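Local atomic coordinates of ethanolamine utilization protein EutL (Clostridium perfringens E str. JGS1987, PDB entry 4TME), a protein that forms part of the shell of the ethanolamine-utilization bacterial microcompartment and binds ethanolamine, whose binding probably controls opening of the pore. Residues 60-66 with 82-88; 45-49 with 148-152. One frame throughout, in Å; residues are numbered along the deposited sequence.

Contact 1: residues 60-66 with 82-88; sequences VDVVYAR and EVIGILA. With ETA (ethanolamine), chain K.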
loop_
_atom_site.group_PDB
_atom_site.type_symbol
_atom_site.label_atom_id
_atom_site.label_comp_id
_atom_site.label_asym_id
_atom_site.label_seq_id
_atom_site.Cartn_x
_atom_site.Cartn_y
_atom_site.Cartn_z
ATOM N N VAL C 60 11.757 24.713 13.714
ATOM C CA VAL C 60 11.513 23.773 12.625
ATOM C C VAL C 60 10.024 23.457 12.512
ATOM O O VAL C 60 9.285 23.484 13.503
ATOM C CB VAL C 60 12.265 22.436 12.796
ATOM C CG1 VAL C 60 13.762 22.663 12.703
ATOM C CG2 VAL C 60 11.902 21.768 14.110
ATOM N N ASP C 61 9.618 23.146 11.289
ATOM C CA ASP C 61 8.262 22.677 10.975
ATOM C C ASP C 61 8.347 21.268 10.415
ATOM O O ASP C 61 9.287 20.953 9.690
ATOM C CB ASP C 61 7.589 23.564 9.924
ATOM C CG ASP C 61 7.373 24.993 10.380
ATOM O OD1 ASP C 61 6.874 25.209 11.499
ATOM O OD2 ASP C 61 7.688 25.907 9.591
ATOM N N VAL C 62 7.360 20.405 10.701
ATOM C CA VAL C 62 7.300 19.125 9.996
ATOM C C VAL C 62 6.631 19.361 8.661
ATOM O O VAL C 62 5.465 19.768 8.629
ATOM C CB VAL C 62 6.531 18.081 10.798
ATOM C CG1 VAL C 62 6.450 16.743 10.032
ATOM C CG2 VAL C 62 7.196 17.918 12.167
ATOM N N VAL C 63 7.358 19.132 7.568
ATOM C CA VAL C 63 6.822 19.441 6.242
ATOM C C VAL C 63 6.534 18.188 5.443
ATOM O O VAL C 63 5.896 18.256 4.380
ATOM C CB VAL C 63 7.775 20.356 5.440
ATOM C CG1 VAL C 63 7.916 21.690 6.167
ATOM C CG2 VAL C 63 9.128 19.698 5.191
ATOM N N TYR C 64 6.977 17.046 5.957
ATOM C CA TYR C 64 6.749 15.769 5.285
ATOM C C TYR C 64 6.801 14.651 6.305
ATOM O O TYR C 64 7.693 14.606 7.159
ATOM C CB TYR C 64 7.798 15.561 4.180
ATOM C CG TYR C 64 7.376 14.556 3.114
ATOM C CD1 TYR C 64 7.567 13.204 3.306
ATOM C CD2 TYR C 64 6.789 14.980 1.934
ATOM C CE1 TYR C 64 7.172 12.266 2.322
ATOM C CE2 TYR C 64 6.408 14.074 0.962
ATOM C CZ TYR C 64 6.606 12.713 1.169
ATOM O OH TYR C 64 6.186 11.812 0.188
ATOM N N ALA C 65 5.833 13.731 6.248
ATOM C CA ALA C 65 5.758 12.659 7.225
ATOM C C ALA C 65 4.908 11.530 6.678
ATOM O O ALA C 65 3.675 11.657 6.627
ATOM C CB ALA C 65 5.157 13.176 8.551
ATOM N N ARG C 66 5.548 10.457 6.236
ATOM C CA ARG C 66 4.822 9.344 5.609
ATOM C C ARG C 66 5.353 7.992 6.048
ATOM O O ARG C 66 6.562 7.828 6.266
ATOM C CB ARG C 66 4.909 9.415 4.080
ATOM C CG ARG C 66 4.237 10.606 3.389
ATOM C CD ARG C 66 2.719 10.537 3.448
ATOM N NE ARG C 66 2.183 9.241 2.979
ATOM C CZ ARG C 66 2.095 8.850 1.707
ATOM N NH1 ARG C 66 2.489 9.640 0.719
ATOM N NH2 ARG C 66 1.590 7.650 1.407
ATOM N N GLU C 82 10.031 2.071 8.217
ATOM C CA GLU C 82 8.640 2.297 7.890
ATOM C C GLU C 82 8.190 3.737 8.014
ATOM O O GLU C 82 6.996 4.016 8.068
ATOM C CB GLU C 82 7.746 1.401 8.752
ATOM C CG GLU C 82 7.770 1.711 10.227
ATOM C CD GLU C 82 6.852 0.805 11.053
ATOM O OE1 GLU C 82 6.693 -0.393 10.701
ATOM O OE2 GLU C 82 6.301 1.301 12.079
ATOM N N VAL C 83 9.126 4.679 8.015
ATOM C CA VAL C 83 8.748 6.080 8.063
ATOM C C VAL C 83 9.851 6.977 7.499
ATOM O O VAL C 83 11.041 6.688 7.676
ATOM C CB VAL C 83 8.422 6.523 9.518
ATOM C CG1 VAL C 83 9.643 6.398 10.442
ATOM C CG2 VAL C 83 7.852 7.927 9.579
ATOM N N ILE C 84 9.433 8.037 6.815
ATOM C CA ILE C 84 10.332 9.137 6.464
ATOM C C ILE C 84 9.721 10.421 7.014
ATOM O O ILE C 84 8.515 10.696 6.866
ATOM C CB ILE C 84 10.593 9.260 4.939
ATOM C CG1 ILE C 84 11.600 10.422 4.720
ATOM C CG2 ILE C 84 9.267 9.400 4.160
ATOM C CD1 ILE C 84 12.269 10.439 3.412
ATOM N N GLY C 85 10.551 11.192 7.717
ATOM C CA GLY C 85 10.142 12.470 8.252
ATOM C C GLY C 85 11.054 13.564 7.716
ATOM O O GLY C 85 12.257 13.331 7.546
ATOM N N ILE C 86 10.488 14.731 7.408
ATOM C CA ILE C 86 11.283 15.873 6.976
ATOM C C ILE C 86 10.938 17.101 7.791
ATOM O O ILE C 86 9.777 17.536 7.849
ATOM C CB ILE C 86 11.088 16.195 5.466
ATOM C CG1 ILE C 86 11.436 14.969 4.627
ATOM C CG2 ILE C 86 12.003 17.388 5.040
ATOM C CD1 ILE C 86 11.278 15.140 3.115
ATOM N N LEU C 87 11.961 17.633 8.450
ATOM C CA LEU C 87 11.894 18.906 9.150
ATOM C C LEU C 87 12.402 20.007 8.237
ATOM O O LEU C 87 13.322 19.778 7.457
ATOM C CB LEU C 87 12.760 18.883 10.418
ATOM C CG LEU C 87 12.333 17.919 11.521
ATOM C CD1 LEU C 87 13.440 17.907 12.583
ATOM C CD2 LEU C 87 11.032 18.376 12.136
ATOM N N ALA C 88 11.807 21.187 8.320
ATOM C CA ALA C 88 12.318 22.341 7.576
ATOM C C ALA C 88 12.511 23.520 8.528
ATOM O O ALA C 88 11.736 23.740 9.452
ATOM C CB ALA C 88 11.388 22.724 6.434
HETATM C CA ETA K . 3.068 0.737 13.825
HETATM N N ETA K . 3.359 0.854 12.411
HETATM C C ETA K . 4.150 -0.065 14.533
HETATM O O ETA K . 5.434 0.472 14.343
#

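Contact 2: residues 45-49 with 148-152; sequences DVTYT and AYLVA. With ETA (ethanolamine), chain J.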
loop_
_atom_site.group_PDB
_atom_site.type_symbol
_atom_site.label_atom_id
_atom_site.label_comp_id
_atom_site.label_asym_id
_atom_site.label_seq_id
_atom_site.Cartn_x
_atom_site.Cartn_y
_atom_site.Cartn_z
ATOM N N ASP C 45 4.887 5.723 14.312
ATOM C CA ASP C 45 4.171 6.617 15.229
ATOM C C ASP C 45 5.083 7.170 16.333
ATOM O O ASP C 45 4.874 8.311 16.794
ATOM C CB ASP C 45 2.964 5.897 15.817
ATOM C CG ASP C 45 1.990 5.495 14.743
ATOM O OD1 ASP C 45 1.445 6.416 14.088
ATOM O OD2 ASP C 45 1.863 4.261 14.513
ATOM N N VAL C 46 6.102 6.403 16.743
ATOM C CA VAL C 46 7.124 6.971 17.655
ATOM C C VAL C 46 7.835 8.116 16.952
ATOM O O VAL C 46 8.072 9.173 17.553
ATOM C CB VAL C 46 8.137 5.912 18.135
ATOM C CG1 VAL C 46 9.384 6.575 18.804
ATOM C CG2 VAL C 46 7.447 4.969 19.122
ATOM N N THR C 47 8.158 7.931 15.678
ATOM C CA THR C 47 8.850 8.988 14.951
ATOM C C THR C 47 7.979 10.224 14.778
ATOM O O THR C 47 8.453 11.340 14.934
ATOM C CB THR C 47 9.346 8.470 13.596
ATOM O OG1 THR C 47 10.275 7.415 13.855
ATOM C CG2 THR C 47 10.063 9.563 12.792
ATOM N N TYR C 48 6.692 10.045 14.499
ATOM C CA TYR C 48 5.796 11.197 14.373
ATOM C C TYR C 48 5.709 11.977 15.695
ATOM O O TYR C 48 5.654 13.225 15.708
ATOM C CB TYR C 48 4.394 10.734 13.946
ATOM C CG TYR C 48 4.359 10.118 12.557
ATOM C CD1 TYR C 48 5.146 10.624 11.524
ATOM C CD2 TYR C 48 3.587 9.000 12.304
ATOM C CE1 TYR C 48 5.125 10.034 10.248
ATOM C CE2 TYR C 48 3.548 8.408 11.043
ATOM C CZ TYR C 48 4.315 8.949 10.014
ATOM O OH TYR C 48 4.292 8.393 8.749
ATOM N N THR C 49 5.692 11.246 16.810
ATOM C CA THR C 49 5.649 11.873 18.122
ATOM C C THR C 49 6.963 12.630 18.371
ATOM O O THR C 49 6.965 13.733 18.955
ATOM C CB THR C 49 5.410 10.825 19.246
ATOM O OG1 THR C 49 4.237 10.064 18.937
ATOM C CG2 THR C 49 5.202 11.483 20.604
ATOM N N ALA C 148 -4.294 11.882 23.362
ATOM C CA ALA C 148 -4.046 10.459 23.409
ATOM C C ALA C 148 -3.749 9.986 21.981
ATOM O O ALA C 148 -4.562 10.167 21.094
ATOM C CB ALA C 148 -5.247 9.716 23.976
ATOM N N TYR C 149 -2.569 9.428 21.776
ATOM C CA TYR C 149 -2.124 8.923 20.471
ATOM C C TYR C 149 -2.233 7.407 20.530
ATOM O O TYR C 149 -1.442 6.750 21.204
ATOM C CB TYR C 149 -0.695 9.418 20.214
ATOM C CG TYR C 149 -0.159 9.262 18.796
ATOM C CD1 TYR C 149 -0.631 8.291 17.921
ATOM C CD2 TYR C 149 0.850 10.109 18.348
ATOM C CE1 TYR C 149 -0.101 8.168 16.620
ATOM C CE2 TYR C 149 1.376 9.999 17.094
ATOM C CZ TYR C 149 0.919 9.026 16.236
ATOM O OH TYR C 149 1.463 8.932 14.985
ATOM N N LEU C 150 -3.285 6.875 19.889
ATOM C CA LEU C 150 -3.704 5.478 20.059
ATOM C C LEU C 150 -3.539 4.726 18.739
ATOM O O LEU C 150 -4.131 5.128 17.732
ATOM C CB LEU C 150 -5.162 5.422 20.511
ATOM C CG LEU C 150 -5.490 6.283 21.738
ATOM C CD1 LEU C 150 -6.969 6.172 22.118
ATOM C CD2 LEU C 150 -4.616 5.911 22.924
ATOM N N VAL C 151 -2.727 3.667 18.740
ATOM C CA VAL C 151 -2.491 2.879 17.531
ATOM C C VAL C 151 -2.482 1.390 17.855
ATOM O O VAL C 151 -1.878 0.973 18.823
ATOM C CB VAL C 151 -1.150 3.256 16.860
ATOM C CG1 VAL C 151 -0.967 2.482 15.548
ATOM C CG2 VAL C 151 -1.089 4.749 16.591
ATOM N N ALA C 152 -3.172 0.597 17.041
ATOM C CA ALA C 152 -3.124 -0.855 17.168
ATOM C C ALA C 152 -3.482 -1.485 15.828
ATOM O O ALA C 152 -3.837 -0.787 14.887
ATOM C CB ALA C 152 -4.088 -1.331 18.267
HETATM C CA ETA J . -1.236 6.171 11.931
HETATM N N ETA J . 0.185 6.310 11.769
HETATM C C ETA J . -1.507 4.802 12.516
HETATM O O ETA J . -1.201 3.796 11.566
#

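Contact 1: residues 60-66 with 82-88
Strands 61-66 and 83-88 are antiparallel (179°, axes 4.6 Å apart), and a break in their register sets the placement of Val63 and Tyr64. Val63 N donates to Ile86 O at 2.9 Å, while Tyr64 N reaches Ile86 O only weakly at 3.4 Å; two residues thus oppose one. The bulge turns Val63 sideways, and its m rotamer brings CG1 to 3.6 Å from Ala88 CB and CG2 to 3.7 Å from Ile86 CG2. Tyr64, rotamer t, shares a sheet face with Ile84 and Ile86: Tyr64 CB lies 3.6 Å from Ile86 CB, and Ile84 CG2 meets the ring edge 4.0 Å from Tyr64 CE1. Tyr64 OH is hydrogen-bonded to the backbone O of Pro178 of the second subunit. Leu87 CD2 sits 3.9 Å from Val62 CG2, on the other face, and 4.0 Å from Val60 CG2, in the preceding loop. Arg66, m at chi1 to chi3, curls away to a salt bridge with Glu181. Just before strand 83-88, Glu82 (chi1 p, chi2 t) accepts at OE2 from ethanolamine N (3.0 Å) and O (2.6 Å). This is a classic beta bulge between the chain's outermost BMC-sheet strand and its inner neighbour, beside an ethanolamine pocket.

Contact 2: residues 45-49 with 148-152
Helix 45-49 and strand 148-152 run nearly antiparallel, at 164°, with axes no closer than 10.7 Å; even the nearest CA atoms, those of Asp45 and Val151, are 8.0 Å apart. No backbone hydrogen bond crosses such a gap, and side chains alone bridge it, burying 205 Å². Asp45, Tyr48 and Thr49 direct their CA-to-CB bonds toward the strand, whose Tyr149 and Val151 do likewise toward the helix. Tyr149, in the t rotamer, spans most of the distance: its OH donates to Asp45 OD1 at 2.7 Å, and Tyr48 presents its ring edge to the same hydroxyl, with Tyr48 CD2 3.4 Å from Tyr149 OH. Thr49 OG1 lies 3.4 Å from Tyr149 CE2 while donating back to Asp45 O at 2.8 Å; Tyr124 OH is a further partner of Thr49 OG1, and the Tyr124 ring stacks edge-to-face with Tyr149. Asp45 OD1 also accepts from the ethanolamine N at 2.6 Å. Val151 CG1 adds an apolar contact, 3.5 Å from Asp45 OD2 and 3.9 Å from ethanolamine C. Asp45 and Val151, with Thr180, belong to an ethanolamine pocket, while Tyr149 holds the Asp45 carboxylate; here helix 44-57 of the first BMC domain faces the six-stranded sheet containing strand 146-152, consistent with a tandem-BMC protein.

How the contacts relate
Contact 2 is fully buried, its centre about 3 Å from the centre of the chain, whereas contact 1, its centre about 12 Å from that of the chain, is partly buried and meets a second subunit. Contact 1 joins neighbouring strands of one four-stranded sheet through a backbone ladder and 583 Å² of buried surface; contact 2 joins a helix to a strand of the six-stranded sheet by side chains alone, with a Tyr149-Asp45 hydrogen bond in place of that ladder. The two touch through helix 44-57, where Tyr48 CE1 lies 3.5 Å from Val83 CG2 and 3.6 Å from Ala65 CB. Glu82 hydrogen-bonds one ethanolamine and Asp45 another, though Asp45 also borders the first.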